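PDB 6WNS: acyl-homoserine-lactone synthase from Mesorhizobium sp. ORS 3359, which catalyses the synthesis of acyl-homoserine lactone quorum-sensing signals from acyl-coenzyme A and, as expected for its family, S-adenosylmethionine. Local coordinates for residues L56-L61 with S71-T76; E78-S83 with I100-R105; L156-F161 with P183-Q188; F106-S111 with P120-V125. All coordinates share one frame; numbering follows the deposited sequence.

Interaction 1 (L56-L61 with S71-T76); sequences LYVLAL and SRLVPT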
loop_
_atom_site.group_PDB
_atom_site.type_symbol
_atom_site.label_atom_id
_atom_site.label_comp_id
_atom_site.label_asym_id
_atom_site.label_seq_id
_atom_site.Cartn_x
_atom_site.Cartn_y
_atom_site.Cartn_z
ATOM N N LEU A 56 6.898 6.796 -0.590
ATOM C CA LEU A 56 5.794 7.334 -1.385
ATOM C C LEU A 56 4.466 7.031 -0.709
ATOM O O LEU A 56 4.241 5.903 -0.349
ATOM C CB LEU A 56 5.823 6.689 -2.773
ATOM C CG LEU A 56 7.199 6.592 -3.434
ATOM C CD1 LEU A 56 7.008 5.891 -4.777
ATOM C CD2 LEU A 56 7.811 7.951 -3.643
ATOM N N TYR A 57 3.603 8.036 -0.617
ATOM C CA TYR A 57 2.247 7.926 -0.026
ATOM C C TYR A 57 1.234 8.106 -1.153
ATOM O O TYR A 57 1.154 9.135 -1.849
ATOM C CB TYR A 57 2.088 8.916 1.120
ATOM C CG TYR A 57 3.151 8.726 2.162
ATOM C CD1 TYR A 57 3.034 7.711 3.096
ATOM C CD2 TYR A 57 4.299 9.496 2.159
ATOM C CE1 TYR A 57 4.029 7.493 4.053
ATOM C CE2 TYR A 57 5.328 9.253 3.055
ATOM C CZ TYR A 57 5.188 8.252 4.013
ATOM O OH TYR A 57 6.130 8.033 4.961
ATOM N N VAL A 58 0.463 7.058 -1.344
ATOM C CA VAL A 58 -0.653 7.043 -2.311
ATOM C C VAL A 58 -1.968 7.190 -1.568
ATOM O O VAL A 58 -2.459 6.195 -1.003
ATOM C CB VAL A 58 -0.656 5.754 -3.115
ATOM C CG1 VAL A 58 -1.666 5.895 -4.240
ATOM C CG2 VAL A 58 0.744 5.459 -3.655
ATOM N N LEU A 59 -2.485 8.409 -1.538
ATOM C CA LEU A 59 -3.610 8.771 -0.661
ATOM C C LEU A 59 -4.860 9.072 -1.484
ATOM O O LEU A 59 -4.807 9.920 -2.417
ATOM C CB LEU A 59 -3.169 9.952 0.174
ATOM C CG LEU A 59 -1.914 9.651 1.028
ATOM C CD1 LEU A 59 -1.649 10.833 1.880
ATOM C CD2 LEU A 59 -2.123 8.368 1.858
ATOM N N ALA A 60 -5.958 8.445 -1.069
ATOM C CA ALA A 60 -7.309 8.717 -1.603
ATOM C C ALA A 60 -7.959 9.843 -0.778
ATOM O O ALA A 60 -8.155 9.637 0.462
ATOM C CB ALA A 60 -8.084 7.439 -1.584
ATOM N N LEU A 61 -8.270 10.996 -1.425
ATOM C CA LEU A 61 -8.812 12.237 -0.789
ATOM C C LEU A 61 -10.188 12.540 -1.355
ATOM O O LEU A 61 -10.489 11.809 -2.231
ATOM C CB LEU A 61 -7.908 13.414 -1.143
ATOM C CG LEU A 61 -6.461 13.214 -0.716
ATOM C CD1 LEU A 61 -5.725 14.524 -0.707
ATOM C CD2 LEU A 61 -6.389 12.525 0.661
ATOM N N SER A 71 -2.190 3.923 0.765
ATOM C CA SER A 71 -1.113 2.918 0.767
ATOM C C SER A 71 0.223 3.627 0.730
ATOM O O SER A 71 0.243 4.836 0.504
ATOM C CB SER A 71 -1.322 1.916 -0.354
ATOM O OG SER A 71 -2.113 2.479 -1.348
ATOM N N ARG A 72 1.271 2.866 0.944
ATOM C CA ARG A 72 2.658 3.350 0.989
ATOM C C ARG A 72 3.500 2.436 0.119
ATOM O O ARG A 72 3.200 1.234 0.030
ATOM C CB ARG A 72 3.217 3.335 2.397
ATOM C CG ARG A 72 4.626 3.850 2.550
ATOM C CD ARG A 72 4.994 3.821 4.030
ATOM N NE ARG A 72 5.039 2.499 4.674
ATOM C CZ ARG A 72 5.570 2.299 5.854
ATOM N NH1 ARG A 72 6.039 3.354 6.522
ATOM N NH2 ARG A 72 5.659 1.072 6.379
ATOM N N LEU A 73 4.380 3.063 -0.624
ATOM C CA LEU A 73 5.393 2.353 -1.435
ATOM C C LEU A 73 6.766 2.799 -0.961
ATOM O O LEU A 73 7.034 4.061 -0.854
ATOM C CB LEU A 73 5.182 2.717 -2.894
ATOM C CG LEU A 73 3.990 2.066 -3.574
ATOM C CD1 LEU A 73 3.782 2.658 -4.953
ATOM C CD2 LEU A 73 4.149 0.556 -3.650
ATOM N N VAL A 74 7.653 1.818 -0.868
ATOM C CA VAL A 74 9.087 2.012 -0.547
ATOM C C VAL A 74 9.963 1.324 -1.591
ATOM O O VAL A 74 9.716 0.170 -1.935
ATOM C CB VAL A 74 9.308 1.442 0.855
ATOM C CG1 VAL A 74 10.751 1.520 1.295
ATOM C CG2 VAL A 74 8.434 2.168 1.863
ATOM N N PRO A 75 11.038 1.967 -2.084
ATOM C CA PRO A 75 11.923 1.320 -3.062
ATOM C C PRO A 75 12.509 0.025 -2.470
ATOM O O PRO A 75 12.977 -0.006 -1.321
ATOM C CB PRO A 75 13.000 2.382 -3.360
ATOM C CG PRO A 75 12.743 3.562 -2.511
ATOM C CD PRO A 75 11.539 3.270 -1.634
ATOM N N THR A 76 12.419 -1.083 -3.175
ATOM C CA THR A 76 12.975 -2.352 -2.630
ATOM C C THR A 76 14.505 -2.284 -2.512
ATOM O O THR A 76 15.039 -3.113 -1.766
ATOM C CB THR A 76 12.605 -3.593 -3.433
ATOM O OG1 THR A 76 12.968 -3.408 -4.813
ATOM C CG2 THR A 76 11.156 -3.960 -3.226
#
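The Tyr57 ring and the Arg72 guanidinium lie on the same face of the sheet, side by side and pointing the same way, with their planes turned 43° apart. The ring is met obliquely by the arginine's aliphatic stem, Tyr57 CE1 lying 3.8 Å from Arg72 CD; the ring of Tyr22 also meets that of Tyr57. With CG of Arg72 anti to the backbone N (chi1 -178°), the stem also runs close to the backbone of the partner strand: Arg72 CG is 3.6 Å from Leu56 O. A bend at chi3 sets NE, which hydrogen-bonds Thr104 OG1; NH1 makes salt bridges to Asp48 and Asp51. Asp51 OD2 also bonds Tyr57 OH, so the neighbouring polar ends share one carboxylate.

On the other face stand Leu56, Val58, Ser71 and Leu73. The two leucines cross obliquely, Leu56 CB 4.0 Å from Leu73 CB, and Val58 CG2 reaches Leu73 CD1 at 4.3 Å. Ser71 OG, 4.0 Å from Val58 CB, is a buried hydroxyl with no hydrogen-bond partner in the model. Four backbone bonds tie the strands through the hydrogen-bonded pairs Leu56 with Leu73 and Val58 with Ser71; between them sits the non-hydrogen-bonded pair Tyr57 with Arg72, and Arg72 CA adds a C-H...O contact of 3.3 Å to Leu56 O. The short strands 56-60 and 71-75 run antiparallel, their directions 159° apart, as expected of a beta hairpin, here strands 56-60 and 69-75 in the mixed sheet of an acetyltransferase-like (GNAT) fold.

Interaction 2 (E78-S83 with I100-R105); sequences EPHLMS and IFEWTR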
loop_
_atom_site.group_PDB
_atom_site.type_symbol
_atom_site.label_atom_id
_atom_site.label_comp_id
_atom_site.label_asym_id
_atom_site.label_seq_id
_atom_site.Cartn_x
_atom_site.Cartn_y
_atom_site.Cartn_z
ATOM N N GLU A 78 15.946 0.050 -0.980
ATOM C CA GLU A 78 16.097 0.574 0.392
ATOM C C GLU A 78 15.625 -0.517 1.330
ATOM O O GLU A 78 14.797 -1.315 0.901
ATOM C CB GLU A 78 15.153 1.774 0.607
ATOM C CG GLU A 78 15.551 3.001 -0.167
ATOM C CD GLU A 78 16.903 3.555 0.235
ATOM O OE1 GLU A 78 17.250 3.548 1.467
ATOM O OE2 GLU A 78 17.618 3.969 -0.687
ATOM N N PRO A 79 16.014 -0.465 2.624
ATOM C CA PRO A 79 15.417 -1.313 3.649
ATOM C C PRO A 79 13.898 -1.163 3.649
ATOM O O PRO A 79 13.385 -0.060 3.532
ATOM C CB PRO A 79 16.059 -0.848 4.970
ATOM C CG PRO A 79 16.822 0.428 4.682
ATOM C CD PRO A 79 17.007 0.458 3.192
ATOM N N HIS A 80 13.207 -2.296 3.712
ATOM C CA HIS A 80 11.739 -2.334 3.663
ATOM C C HIS A 80 11.238 -3.485 4.548
ATOM O O HIS A 80 12.084 -4.137 5.204
ATOM C CB HIS A 80 11.275 -2.344 2.220
ATOM C CG HIS A 80 11.730 -3.539 1.452
ATOM N ND1 HIS A 80 13.022 -3.611 0.932
ATOM C CD2 HIS A 80 11.098 -4.649 1.028
ATOM C CE1 HIS A 80 13.144 -4.737 0.235
ATOM N NE2 HIS A 80 12.000 -5.376 0.298
ATOM N N LEU A 81 9.928 -3.579 4.752
ATOM C CA LEU A 81 9.379 -4.514 5.765
ATOM C C LEU A 81 9.841 -5.951 5.442
ATOM O O LEU A 81 10.328 -6.661 6.339
ATOM C CB LEU A 81 7.854 -4.472 5.778
ATOM C CG LEU A 81 7.227 -5.355 6.856
ATOM C CD1 LEU A 81 7.508 -4.789 8.230
ATOM C CD2 LEU A 81 5.743 -5.454 6.666
ATOM N N MET A 82 9.752 -6.313 4.191
ATOM C CA MET A 82 10.066 -7.709 3.781
ATOM C C MET A 82 11.550 -7.933 3.941
ATOM O O MET A 82 11.911 -9.077 4.294
ATOM C CB MET A 82 9.621 -8.045 2.355
ATOM C CG MET A 82 9.461 -9.557 2.127
ATOM S SD MET A 82 9.223 -10.042 0.417
ATOM C CE MET A 82 7.697 -9.185 0.021
ATOM N N SER A 83 12.377 -6.903 3.733
ATOM C CA SER A 83 13.831 -7.077 3.838
ATOM C C SER A 83 14.251 -7.076 5.299
ATOM O O SER A 83 15.090 -7.871 5.616
ATOM C CB SER A 83 14.602 -6.075 3.022
ATOM O OG SER A 83 14.780 -4.856 3.693
ATOM N N ILE A 100 11.146 -2.123 -8.767
ATOM C CA ILE A 100 10.305 -2.898 -7.802
ATOM C C ILE A 100 10.158 -2.094 -6.514
ATOM O O ILE A 100 11.199 -1.833 -5.906
ATOM C CB ILE A 100 10.936 -4.279 -7.540
ATOM C CG1 ILE A 100 11.071 -5.096 -8.837
ATOM C CG2 ILE A 100 10.162 -5.049 -6.488
ATOM C CD1 ILE A 100 11.455 -6.552 -8.625
ATOM N N PHE A 101 8.908 -1.873 -6.037
ATOM C CA PHE A 101 8.654 -1.114 -4.782
ATOM C C PHE A 101 7.839 -2.012 -3.875
ATOM O O PHE A 101 7.134 -2.906 -4.371
ATOM C CB PHE A 101 7.945 0.220 -5.027
ATOM C CG PHE A 101 8.863 1.367 -5.410
ATOM C CD1 PHE A 101 8.854 2.568 -4.701
ATOM C CD2 PHE A 101 9.800 1.211 -6.421
ATOM C CE1 PHE A 101 9.684 3.613 -5.079
ATOM C CE2 PHE A 101 10.617 2.262 -6.814
ATOM C CZ PHE A 101 10.551 3.457 -6.141
ATOM N N GLU A 102 7.994 -1.835 -2.579
ATOM C CA GLU A 102 7.229 -2.658 -1.610
ATOM C C GLU A 102 6.003 -1.844 -1.221
ATOM O O GLU A 102 6.183 -0.687 -0.855
ATOM C CB GLU A 102 8.076 -3.054 -0.417
ATOM C CG GLU A 102 7.224 -3.782 0.595
ATOM C CD GLU A 102 7.795 -3.916 1.976
ATOM O OE1 GLU A 102 8.150 -2.876 2.552
ATOM O OE2 GLU A 102 7.886 -5.108 2.473
ATOM N N TRP A 103 4.841 -2.495 -1.262
ATOM C CA TRP A 103 3.521 -2.047 -0.756
ATOM C C TRP A 103 3.392 -2.370 0.734
ATOM O O TRP A 103 3.548 -3.570 1.107
ATOM C CB TRP A 103 2.436 -2.744 -1.558
ATOM C CG TRP A 103 1.019 -2.366 -1.289
ATOM C CD1 TRP A 103 0.521 -1.239 -0.705
ATOM C CD2 TRP A 103 -0.119 -3.123 -1.735
ATOM N NE1 TRP A 103 -0.856 -1.263 -0.749
ATOM C CE2 TRP A 103 -1.270 -2.385 -1.396
ATOM C CE3 TRP A 103 -0.271 -4.313 -2.472
ATOM C CZ2 TRP A 103 -2.548 -2.848 -1.670
ATOM C CZ3 TRP A 103 -1.532 -4.780 -2.739
ATOM C CH2 TRP A 103 -2.660 -4.050 -2.351
ATOM N N THR A 104 3.108 -1.336 1.542
ATOM C CA THR A 104 2.727 -1.516 2.956
ATOM C C THR A 104 1.520 -0.605 3.230
ATOM O O THR A 104 1.252 0.338 2.442
ATOM C CB THR A 104 3.945 -1.248 3.858
ATOM O OG1 THR A 104 4.554 -0.005 3.483
ATOM C CG2 THR A 104 4.994 -2.338 3.782
ATOM N N ARG A 105 0.896 -0.795 4.383
ATOM C CA ARG A 105 -0.064 0.185 4.950
ATOM C C ARG A 105 -1.224 0.439 3.987
ATOM O O ARG A 105 -1.547 1.575 3.751
ATOM C CB ARG A 105 0.734 1.404 5.385
ATOM C CG ARG A 105 1.827 1.020 6.372
ATOM C CD ARG A 105 1.514 0.046 7.513
ATOM N NE ARG A 105 2.594 0.086 8.510
ATOM C CZ ARG A 105 2.585 0.913 9.550
ATOM N NH1 ARG A 105 1.447 1.475 9.924
ATOM N NH2 ARG A 105 3.613 0.948 10.373
#
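Glu102 and His80 cross with their flat groups perpendicular: the carboxylate plane stands at 90° to the imidazole, and the carboxylate carbon lies in the ring plane at its edge, His80 CD2 3.5 Å from Glu102 CD. CG of Glu102 is anti to the backbone N (chi1 175°) and the chain stays extended beyond it. Each oxygen accepts a backbone N-H on its syn side, Leu81 N to Glu102 OE1 at 2.9 Å and Met82 N to Glu102 OE2 at 2.8 Å. Both belong to the first turn of helix 81-84, so a residue of strand 100-108 caps its N-terminus. His80, at the N-cap, adds one of the two bonds of a capping box: its N-H bonds Ser83 OG at 3.0 Å, with Ser83 CB 3.4 Å above one ring face, offset toward the rim. The ring rotation is fixed by His80 ND1, which donates to Glu78 O at 2.9 Å, close to the ring plane. An alanine in place of Glu102 would probably leave the Leu81 and Met82 N-H groups without their acceptors and open a gap beside the histidine edge. Farther along the strand, Thr104 CG2 touches Leu81 CB at 4.1 Å.

Interaction 3 (L156-F161 with P183-Q188); sequences LGWTLF and PEAIEQ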
loop_
_atom_site.group_PDB
_atom_site.type_symbol
_atom_site.label_atom_id
_atom_site.label_comp_id
_atom_site.label_asym_id
_atom_site.label_seq_id
_atom_site.Cartn_x
_atom_site.Cartn_y
_atom_site.Cartn_z
ATOM N N LEU A 156 -9.578 -9.670 -9.394
ATOM C CA LEU A 156 -9.618 -8.278 -9.950
ATOM C C LEU A 156 -8.801 -8.151 -11.276
ATOM O O LEU A 156 -8.809 -7.020 -11.879
ATOM C CB LEU A 156 -9.092 -7.301 -8.893
ATOM C CG LEU A 156 -10.130 -6.696 -7.943
ATOM C CD1 LEU A 156 -10.870 -7.773 -7.183
ATOM C CD2 LEU A 156 -9.440 -5.743 -6.957
ATOM N N GLY A 157 -8.009 -9.181 -11.645
ATOM C CA GLY A 157 -7.185 -9.235 -12.872
ATOM C C GLY A 157 -5.690 -9.321 -12.591
ATOM O O GLY A 157 -4.922 -9.368 -13.556
ATOM N N TRP A 158 -5.256 -9.396 -11.334
ATOM C CA TRP A 158 -3.810 -9.213 -11.026
ATOM C C TRP A 158 -3.057 -10.529 -11.263
ATOM O O TRP A 158 -3.594 -11.671 -10.865
ATOM C CB TRP A 158 -3.580 -8.695 -9.607
ATOM C CG TRP A 158 -4.196 -7.367 -9.331
ATOM C CD1 TRP A 158 -5.292 -6.811 -9.917
ATOM C CD2 TRP A 158 -3.798 -6.476 -8.278
ATOM N NE1 TRP A 158 -5.579 -5.616 -9.320
ATOM C CE2 TRP A 158 -4.663 -5.368 -8.329
ATOM C CE3 TRP A 158 -2.751 -6.471 -7.357
ATOM C CZ2 TRP A 158 -4.524 -4.280 -7.472
ATOM C CZ3 TRP A 158 -2.635 -5.417 -6.474
ATOM C CH2 TRP A 158 -3.504 -4.325 -6.550
ATOM N N THR A 159 -1.881 -10.391 -11.941
ATOM C CA THR A 159 -0.991 -11.560 -12.124
ATOM C C THR A 159 0.072 -11.338 -11.030
ATOM O O THR A 159 0.588 -10.139 -10.870
ATOM C CB THR A 159 -0.610 -11.767 -13.611
ATOM O OG1 THR A 159 0.710 -11.253 -13.773
ATOM C CG2 THR A 159 -1.536 -11.095 -14.616
ATOM N N LEU A 160 0.237 -12.344 -10.163
ATOM C CA LEU A 160 1.171 -12.258 -9.004
ATOM C C LEU A 160 1.713 -13.644 -8.698
ATOM O O LEU A 160 1.100 -14.636 -9.140
ATOM C CB LEU A 160 0.450 -11.710 -7.777
ATOM C CG LEU A 160 -0.712 -12.560 -7.274
ATOM C CD1 LEU A 160 -0.279 -13.648 -6.303
ATOM C CD2 LEU A 160 -1.778 -11.693 -6.680
ATOM N N PHE A 161 2.823 -13.677 -7.965
ATOM C CA PHE A 161 3.619 -14.895 -7.691
ATOM C C PHE A 161 3.839 -14.905 -6.181
ATOM O O PHE A 161 4.372 -13.914 -5.634
ATOM C CB PHE A 161 4.923 -14.909 -8.500
ATOM C CG PHE A 161 4.861 -15.479 -9.896
ATOM C CD1 PHE A 161 4.492 -16.799 -10.123
ATOM C CD2 PHE A 161 5.303 -14.730 -10.978
ATOM C CE1 PHE A 161 4.478 -17.328 -11.401
ATOM C CE2 PHE A 161 5.308 -15.259 -12.253
ATOM C CZ PHE A 161 4.901 -16.561 -12.465
ATOM N N PRO A 183 -1.148 -2.929 -17.647
ATOM C CA PRO A 183 -2.296 -2.169 -18.160
ATOM C C PRO A 183 -3.723 -2.872 -17.966
ATOM O O PRO A 183 -4.796 -2.187 -17.956
ATOM C CB PRO A 183 -1.905 -2.005 -19.640
ATOM C CG PRO A 183 -0.415 -1.803 -19.578
ATOM C CD PRO A 183 0.022 -2.829 -18.549
ATOM N N GLU A 184 -3.570 -4.248 -17.895
ATOM C CA GLU A 184 -4.713 -5.201 -17.923
ATOM C C GLU A 184 -5.251 -5.240 -16.499
ATOM O O GLU A 184 -6.484 -4.967 -16.303
ATOM C CB GLU A 184 -4.365 -6.607 -18.469
ATOM C CG GLU A 184 -2.875 -6.996 -18.502
ATOM C CD GLU A 184 -2.069 -6.627 -19.757
ATOM O OE1 GLU A 184 -1.280 -5.649 -19.708
ATOM O OE2 GLU A 184 -2.184 -7.344 -20.760
ATOM N N ALA A 185 -4.342 -5.500 -15.550
ATOM C CA ALA A 185 -4.634 -5.518 -14.100
ATOM C C ALA A 185 -5.482 -4.251 -13.843
ATOM O O ALA A 185 -6.729 -4.347 -13.340
ATOM C CB ALA A 185 -3.330 -5.613 -13.332
ATOM N N ILE A 186 -4.971 -3.109 -14.364
ATOM C CA ILE A 186 -5.637 -1.794 -14.163
ATOM C C ILE A 186 -7.077 -1.847 -14.689
ATOM O O ILE A 186 -8.006 -1.452 -13.944
ATOM C CB ILE A 186 -4.794 -0.671 -14.783
ATOM C CG1 ILE A 186 -3.527 -0.439 -13.946
ATOM C CG2 ILE A 186 -5.618 0.599 -14.890
ATOM C CD1 ILE A 186 -2.278 -0.176 -14.779
ATOM N N GLU A 187 -7.261 -2.313 -15.924
ATOM C CA GLU A 187 -8.572 -2.258 -16.610
ATOM C C GLU A 187 -9.632 -3.062 -15.835
ATOM O O GLU A 187 -10.778 -2.493 -15.541
ATOM C CB GLU A 187 -8.445 -2.795 -18.041
ATOM C CG GLU A 187 -8.476 -1.685 -19.049
ATOM C CD GLU A 187 -9.556 -0.691 -18.694
ATOM O OE1 GLU A 187 -9.114 0.522 -18.296
ATOM O OE2 GLU A 187 -10.829 -1.156 -18.756
ATOM N N GLN A 188 -9.291 -4.326 -15.542
ATOM C CA GLN A 188 -10.209 -5.316 -14.913
ATOM C C GLN A 188 -10.618 -4.755 -13.529
ATOM O O GLN A 188 -11.798 -4.911 -13.111
ATOM C CB GLN A 188 -9.510 -6.686 -14.832
ATOM C CG GLN A 188 -10.208 -7.827 -15.582
ATOM C CD GLN A 188 -11.664 -8.029 -15.231
ATOM O OE1 GLN A 188 -12.589 -7.419 -15.949
ATOM N NE2 GLN A 188 -11.902 -8.963 -14.214
#
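Trp158 holds CG beside its backbone N, anti to the carbonyl carbon (chi1 -61°), and chi2 of 27° then turns CD1 to within 4.1 Å of Ala185 CB. The methyl approaches the ring obliquely. Just before it, Gly157 leaves the preceding helix with a positive phi of 117°, an angle at which a beta carbon would be driven into the carbonyl oxygen of Leu156. Lack of a side chain matters across the contact too: a beta carbon on Gly157 would fall 2.7 Å from Gln188 CB, too close to be accommodated. As it is, Gly157 CA lies 4.0 Å from Gln188 CB, and the carbonyl of Leu156 presses closely on the same methylene, Leu156 O to Gln188 CB being 3.1 Å. Gly157 O faces Ala185 CA at 3.9 Å, so the loop backbone lies directly against the helix at Ala185.

No hydrogen bond joins the segments directly; Thr189, one residue farther along the helix, does the bridging, its OG1 bonding both Trp158 NE1 and Ala185 O and, weakly, Leu156 O. The indole also packs against Leu130 and Leu153. A positive-phi glycine ends helix 149-155, the chain then runs to edge strand 160-162, and the later helix 183-192 packs against this helix-to-strand link.

Interaction 4 (F106-S111 with P120-V125); sequences FFVMPS and PVAGFV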
loop_
_atom_site.group_PDB
_atom_site.type_symbol
_atom_site.label_atom_id
_atom_site.label_comp_id
_atom_site.label_asym_id
_atom_site.label_seq_id
_atom_site.Cartn_x
_atom_site.Cartn_y
_atom_site.Cartn_z
ATOM N N PHE A 106 -1.830 -0.619 3.458
ATOM C CA PHE A 106 -3.095 -0.489 2.720
ATOM C C PHE A 106 -4.200 -0.280 3.735
ATOM O O PHE A 106 -4.263 -1.061 4.692
ATOM C CB PHE A 106 -3.408 -1.738 1.914
ATOM C CG PHE A 106 -4.791 -1.734 1.327
ATOM C CD1 PHE A 106 -5.066 -1.019 0.170
ATOM C CD2 PHE A 106 -5.812 -2.438 1.948
ATOM C CE1 PHE A 106 -6.338 -1.078 -0.396
ATOM C CE2 PHE A 106 -7.086 -2.466 1.401
ATOM C CZ PHE A 106 -7.335 -1.799 0.220
ATOM N N PHE A 107 -4.956 0.785 3.621
ATOM C CA PHE A 107 -6.161 0.931 4.469
ATOM C C PHE A 107 -7.268 1.638 3.692
ATOM O O PHE A 107 -7.008 2.486 2.803
ATOM C CB PHE A 107 -5.817 1.725 5.729
ATOM C CG PHE A 107 -5.453 3.146 5.415
ATOM C CD1 PHE A 107 -4.218 3.466 4.875
ATOM C CD2 PHE A 107 -6.383 4.156 5.575
ATOM C CE1 PHE A 107 -3.906 4.775 4.555
ATOM C CE2 PHE A 107 -6.043 5.473 5.311
ATOM C CZ PHE A 107 -4.811 5.782 4.811
ATOM N N VAL A 108 -8.470 1.338 4.132
ATOM C CA VAL A 108 -9.709 2.027 3.759
ATOM C C VAL A 108 -10.413 2.430 5.048
ATOM O O VAL A 108 -10.652 1.560 5.998
ATOM C CB VAL A 108 -10.593 1.090 2.907
ATOM C CG1 VAL A 108 -11.832 1.798 2.406
ATOM C CG2 VAL A 108 -9.795 0.476 1.761
ATOM N N MET A 109 -10.813 3.686 5.079
ATOM C CA MET A 109 -11.492 4.214 6.266
ATOM C C MET A 109 -12.884 3.584 6.279
ATOM O O MET A 109 -13.397 3.147 5.246
ATOM C CB MET A 109 -11.513 5.747 6.264
ATOM C CG MET A 109 -10.134 6.324 6.186
ATOM S SD MET A 109 -9.203 5.924 7.709
ATOM C CE MET A 109 -10.066 6.948 8.911
ATOM N N PRO A 110 -13.442 3.354 7.482
ATOM C CA PRO A 110 -14.844 2.958 7.597
ATOM C C PRO A 110 -15.780 3.888 6.788
ATOM O O PRO A 110 -16.584 3.337 6.023
ATOM C CB PRO A 110 -15.098 2.945 9.123
ATOM C CG PRO A 110 -13.876 3.585 9.778
ATOM C CD PRO A 110 -12.748 3.450 8.781
ATOM N N SER A 111 -15.660 5.231 6.948
ATOM C CA SER A 111 -16.479 6.286 6.253
ATOM C C SER A 111 -15.606 7.476 5.811
ATOM O O SER A 111 -14.397 7.440 6.116
ATOM C CB SER A 111 -17.651 6.781 7.094
ATOM O OG SER A 111 -18.665 5.803 7.176
ATOM N N PRO A 120 -16.750 2.239 -3.550
ATOM C CA PRO A 120 -15.609 1.624 -4.194
ATOM C C PRO A 120 -14.288 2.220 -3.676
ATOM O O PRO A 120 -13.333 1.991 -4.360
ATOM C CB PRO A 120 -15.866 1.891 -5.688
ATOM C CG PRO A 120 -16.808 3.093 -5.754
ATOM C CD PRO A 120 -17.435 3.239 -4.383
ATOM N N VAL A 121 -14.236 2.916 -2.518
ATOM C CA VAL A 121 -12.980 3.587 -2.063
ATOM C C VAL A 121 -11.848 2.580 -2.207
ATOM O O VAL A 121 -10.766 2.951 -2.631
ATOM C CB VAL A 121 -13.026 4.093 -0.611
ATOM C CG1 VAL A 121 -11.636 4.474 -0.142
ATOM C CG2 VAL A 121 -14.018 5.231 -0.376
ATOM N N ALA A 122 -12.091 1.335 -1.817
ATOM C CA ALA A 122 -11.065 0.283 -1.903
ATOM C C ALA A 122 -10.616 0.235 -3.365
ATOM O O ALA A 122 -9.428 0.319 -3.625
ATOM C CB ALA A 122 -11.570 -1.042 -1.403
ATOM N N GLY A 123 -11.574 0.086 -4.280
ATOM C CA GLY A 123 -11.314 0.103 -5.740
ATOM C C GLY A 123 -10.338 1.243 -6.146
ATOM O O GLY A 123 -9.223 0.959 -6.797
ATOM N N PHE A 124 -10.784 2.479 -5.741
ATOM C CA PHE A 124 -10.090 3.777 -6.032
ATOM C C PHE A 124 -8.642 3.680 -5.551
ATOM O O PHE A 124 -7.733 4.130 -6.276
ATOM C CB PHE A 124 -10.742 4.979 -5.339
ATOM C CG PHE A 124 -11.825 5.656 -6.132
ATOM C CD1 PHE A 124 -11.548 6.808 -6.855
ATOM C CD2 PHE A 124 -13.123 5.171 -6.112
ATOM C CE1 PHE A 124 -12.546 7.439 -7.573
ATOM C CE2 PHE A 124 -14.115 5.801 -6.843
ATOM C CZ PHE A 124 -13.823 6.931 -7.575
ATOM N N VAL A 125 -8.433 3.112 -4.349
ATOM C CA VAL A 125 -7.071 2.923 -3.757
ATOM C C VAL A 125 -6.295 1.848 -4.527
ATOM O O VAL A 125 -5.134 2.076 -4.840
ATOM C CB VAL A 125 -7.149 2.529 -2.268
ATOM C CG1 VAL A 125 -5.752 2.298 -1.712
ATOM C CG2 VAL A 125 -7.917 3.550 -1.445
#
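Val108 is a two-pronged bump fitted to the first turn of helix 121-135. One prong, CG1, slides past the Val121 side chain in the opposite direction, with Val108 CG1 3.7 Å from Val121 CG1. The other drops into the shallow hollow left by the small residue next along, Val108 CG2 lying 3.9 Å from both CA and CB of Ala122. The small Ala122 is consistent with the close approach of the backbones, the CA atoms of Val108 and Ala122 being 6.1 Å apart. A second bump, Val125 CG1, lodges one turn on beside the Phe106 ring and meets its CE1 obliquely at 3.7 Å; with CG of Phe106 anti to the backbone N (chi1 171°), the ring leans toward the helix. Strand 106-108 and helix 121-125 run at 149°, their axes 8.7 Å apart, as the chain turns back from strand 100-108 to begin the beta-alpha-beta crossover that ends in the parallel neighbouring strand 140-146. An alanine at Val108 would probably open a gap beside Val121 CG1 and over Ala122, leaving the helix start less firmly seated on the strand. Phe107, between Phe106 and Val108, points away from the helix and packs on Tyr22 and Ile29 of helix 16-31.

Along the chain the order is interaction 1, 2, 4, 3, and all four reach one mixed sheet. Interactions 1 and 2, with centres 11 Å apart, meet where strands 69-75 and 100-108 are neighbours: Val74 O probably bonds Glu102 N, and Thr76 OG1 probably bonds Ile100 O. Interactions 2 and 4 use successive parts of strand 100-108, yet their centres lie 21 Å apart on opposite sides of the chain's centre. Interaction 4 reaches interaction 1 through Val125, which packs on Ser71 and Ala60. Interaction 3 is more peripheral, its centre 20 Å from that of interaction 2, but Trp158 touches Trp103. Hairpin, crossover and last helix thus build on one sheet, consistent with an acetyltransferase-like fold.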